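Local atomic coordinates of enoyl-CoA hydratase subunit I (Geobacillus kaustophilus, PDB entry 2PBP), a protein that probably acts as a hydro-lyase of the enoyl-CoA hydratase/isomerase family, adding water to the double bond of enoyl-CoA thioesters. Residues A[15-21]-A[52-58]. Residues are numbered along the deposited sequence; the frame is centred on the assembly and turned at random.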
loop_
_atom_site.group_PDB
_atom_site.type_symbol
_atom_site.label_atom_id
_atom_site.label_comp_id
_atom_site.label_asym_id
_atom_site.label_seq_id
_atom_site.Cartn_x
_atom_site.Cartn_y
_atom_site.Cartn_z
ATOM N N VAL A 15 -8.198 -14.951 18.587
ATOM C CA VAL A 15 -9.067 -14.517 17.495
ATOM C C VAL A 15 -10.515 -14.373 17.961
ATOM O O VAL A 15 -11.100 -15.310 18.504
ATOM C CB VAL A 15 -9.021 -15.527 16.313
ATOM C CG1 VAL A 15 -9.934 -15.064 15.181
ATOM C CG2 VAL A 15 -7.590 -15.666 15.808
ATOM N N GLY A 16 -11.085 -13.188 17.758
ATOM C CA GLY A 16 -12.465 -12.958 18.144
ATOM C C GLY A 16 -13.318 -13.119 16.900
ATOM O O GLY A 16 -13.015 -12.536 15.859
ATOM N N ILE A 17 -14.375 -13.919 17.004
ATOM C CA ILE A 17 -15.260 -14.155 15.870
ATOM C C ILE A 17 -16.646 -13.562 16.103
ATOM O O ILE A 17 -17.249 -13.755 17.159
ATOM C CB ILE A 17 -15.428 -15.679 15.584
ATOM C CG1 ILE A 17 -14.059 -16.342 15.407
ATOM C CG2 ILE A 17 -16.285 -15.888 14.345
ATOM C CD1 ILE A 17 -13.149 -15.809 14.278
ATOM N N ILE A 18 -17.142 -12.833 15.112
ATOM C CA ILE A 18 -18.475 -12.263 15.192
ATOM C C ILE A 18 -19.250 -12.837 14.010
ATOM O O ILE A 18 -18.926 -12.578 12.849
ATOM C CB ILE A 18 -18.452 -10.725 15.103
ATOM C CG1 ILE A 18 -17.733 -10.150 16.332
ATOM C CG2 ILE A 18 -19.872 -10.194 15.012
ATOM C CD1 ILE A 18 -17.337 -8.680 16.216
ATOM N N GLU A 19 -20.260 -13.640 14.314
ATOM C CA GLU A 19 -21.072 -14.268 13.286
ATOM C C GLU A 19 -22.450 -13.625 13.223
ATOM O O GLU A 19 -23.189 -13.637 14.207
ATOM C CB GLU A 19 -21.202 -15.771 13.580
ATOM C CG GLU A 19 -22.240 -16.499 12.741
ATOM C CD GLU A 19 -22.375 -17.965 13.127
ATOM O OE1 GLU A 19 -22.162 -18.288 14.316
ATOM O OE2 GLU A 19 -22.707 -18.788 12.248
ATOM N N LEU A 20 -22.785 -13.040 12.076
ATOM C CA LEU A 20 -24.105 -12.437 11.915
ATOM C C LEU A 20 -25.051 -13.628 12.019
ATOM O O LEU A 20 -24.875 -14.625 11.312
ATOM C CB LEU A 20 -24.228 -11.758 10.548
ATOM C CG LEU A 20 -23.109 -10.762 10.218
ATOM C CD1 LEU A 20 -23.471 -9.978 8.963
ATOM C CD2 LEU A 20 -22.898 -9.816 11.387
ATOM N N ALA A 21 -26.047 -13.525 12.894
ATOM C CA ALA A 21 -26.964 -14.634 13.127
ATOM C C ALA A 21 -28.436 -14.449 12.765
ATOM O O ALA A 21 -29.318 -14.796 13.555
ATOM C CB ALA A 21 -26.850 -15.074 14.583
ATOM N N VAL A 52 -6.961 -10.438 16.543
ATOM C CA VAL A 52 -7.584 -10.411 15.221
ATOM C C VAL A 52 -9.085 -10.627 15.381
ATOM O O VAL A 52 -9.525 -11.430 16.207
ATOM C CB VAL A 52 -7.025 -11.523 14.295
ATOM C CG1 VAL A 52 -7.581 -11.357 12.879
ATOM C CG2 VAL A 52 -5.503 -11.478 14.272
ATOM N N ILE A 53 -9.863 -9.895 14.596
ATOM C CA ILE A 53 -11.314 -10.005 14.626
ATOM C C ILE A 53 -11.763 -10.512 13.262
ATOM O O ILE A 53 -11.340 -9.992 12.230
ATOM C CB ILE A 53 -11.972 -8.630 14.891
ATOM C CG1 ILE A 53 -11.538 -8.102 16.260
ATOM C CG2 ILE A 53 -13.492 -8.744 14.797
ATOM C CD1 ILE A 53 -11.832 -6.623 16.503
ATOM N N VAL A 54 -12.609 -11.536 13.265
ATOM C CA VAL A 54 -13.127 -12.102 12.025
ATOM C C VAL A 54 -14.642 -11.937 11.979
ATOM O O VAL A 54 -15.335 -12.267 12.941
ATOM C CB VAL A 54 -12.788 -13.608 11.904
ATOM C CG1 VAL A 54 -13.495 -14.213 10.692
ATOM C CG2 VAL A 54 -11.283 -13.792 11.781
ATOM N N LEU A 55 -15.142 -11.409 10.867
ATOM C CA LEU A 55 -16.575 -11.222 10.683
ATOM C C LEU A 55 -17.036 -12.215 9.627
ATOM O O LEU A 55 -16.375 -12.391 8.602
ATOM C CB LEU A 55 -16.895 -9.812 10.183
ATOM C CG LEU A 55 -16.441 -8.588 10.976
ATOM C CD1 LEU A 55 -17.005 -7.340 10.308
ATOM C CD2 LEU A 55 -16.916 -8.686 12.414
ATOM N N THR A 56 -18.166 -12.863 9.876
ATOM C CA THR A 56 -18.701 -13.809 8.913
ATOM C C THR A 56 -20.205 -13.939 9.124
ATOM O O THR A 56 -20.740 -13.486 10.138
ATOM C CB THR A 56 -18.020 -15.190 9.045
ATOM O OG1 THR A 56 -18.257 -15.952 7.857
ATOM C CG2 THR A 56 -18.568 -15.952 10.244
ATOM N N GLY A 57 -20.888 -14.543 8.161
ATOM C CA GLY A 57 -22.325 -14.696 8.276
ATOM C C GLY A 57 -22.785 -16.133 8.386
ATOM O O GLY A 57 -22.145 -17.049 7.869
ATOM N N ARG A 58 -23.901 -16.333 9.075
ATOM C CA ARG A 58 -24.465 -17.663 9.240
ATOM C C ARG A 58 -25.384 -17.926 8.052
ATOM O O ARG A 58 -26.038 -17.013 7.551
ATOM C CB ARG A 58 -25.253 -17.736 10.549
ATOM C CG ARG A 58 -25.836 -19.104 10.866
ATOM C CD ARG A 58 -26.558 -19.084 12.209
ATOM N NE ARG A 58 -25.649 -18.802 13.317
ATOM C CZ ARG A 58 -26.037 -18.648 14.580
ATOM N NH1 ARG A 58 -27.321 -18.745 14.898
ATOM N NH2 ARG A 58 -25.142 -18.403 15.527
#
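The parallel strands of a beta-alpha-beta unit meet where Gly16 N donates to Val52 O (2.8 Å) and Gly16 O accepts from Val54 N. The ladder continues with Ile18 bonded to Val54 and Thr56, and Leu20 to Thr56 and Arg58. On one face of the sheet, Ile17 lies alongside Val54, its CD1 pressed to 3.3 Å from Val54 CB, closer than two carbons normally pack; CG1 lies beside the backbone N (chi1 -54°) and a second turn at chi2 (-59°) brings CD1 against the Val54 side chain. The other face receives helix 31-46, the crossover linking strands 15-20 and 52-57 in this crotonase-like fold. There Leu55 CD2 packs 3.7 Å from Ile18 CB, and Ile18 also touches Ala40, Val41 and Phe44 of that helix. Thr56 OG1 bonds to Ala101 O, linking to strand 98-102, next in the sheet. A salt bridge ties Glu19, near the end of strand 15-20, to Arg58, just past strand 52-57: Arg58 NE reaches Glu19 OE2 at 3.1 Å, from above the carboxylate, whose plane stands 77° from that of the guanidinium, while Arg58 NH2 makes a weak bond to Glu19 OE1. Ala21 CB covers one guanidinium face, 3.7 Å from Arg58 CZ. Putting an alanine at Glu19 would probably leave the Arg58 guanidinium without this acidic mate and freer to turn.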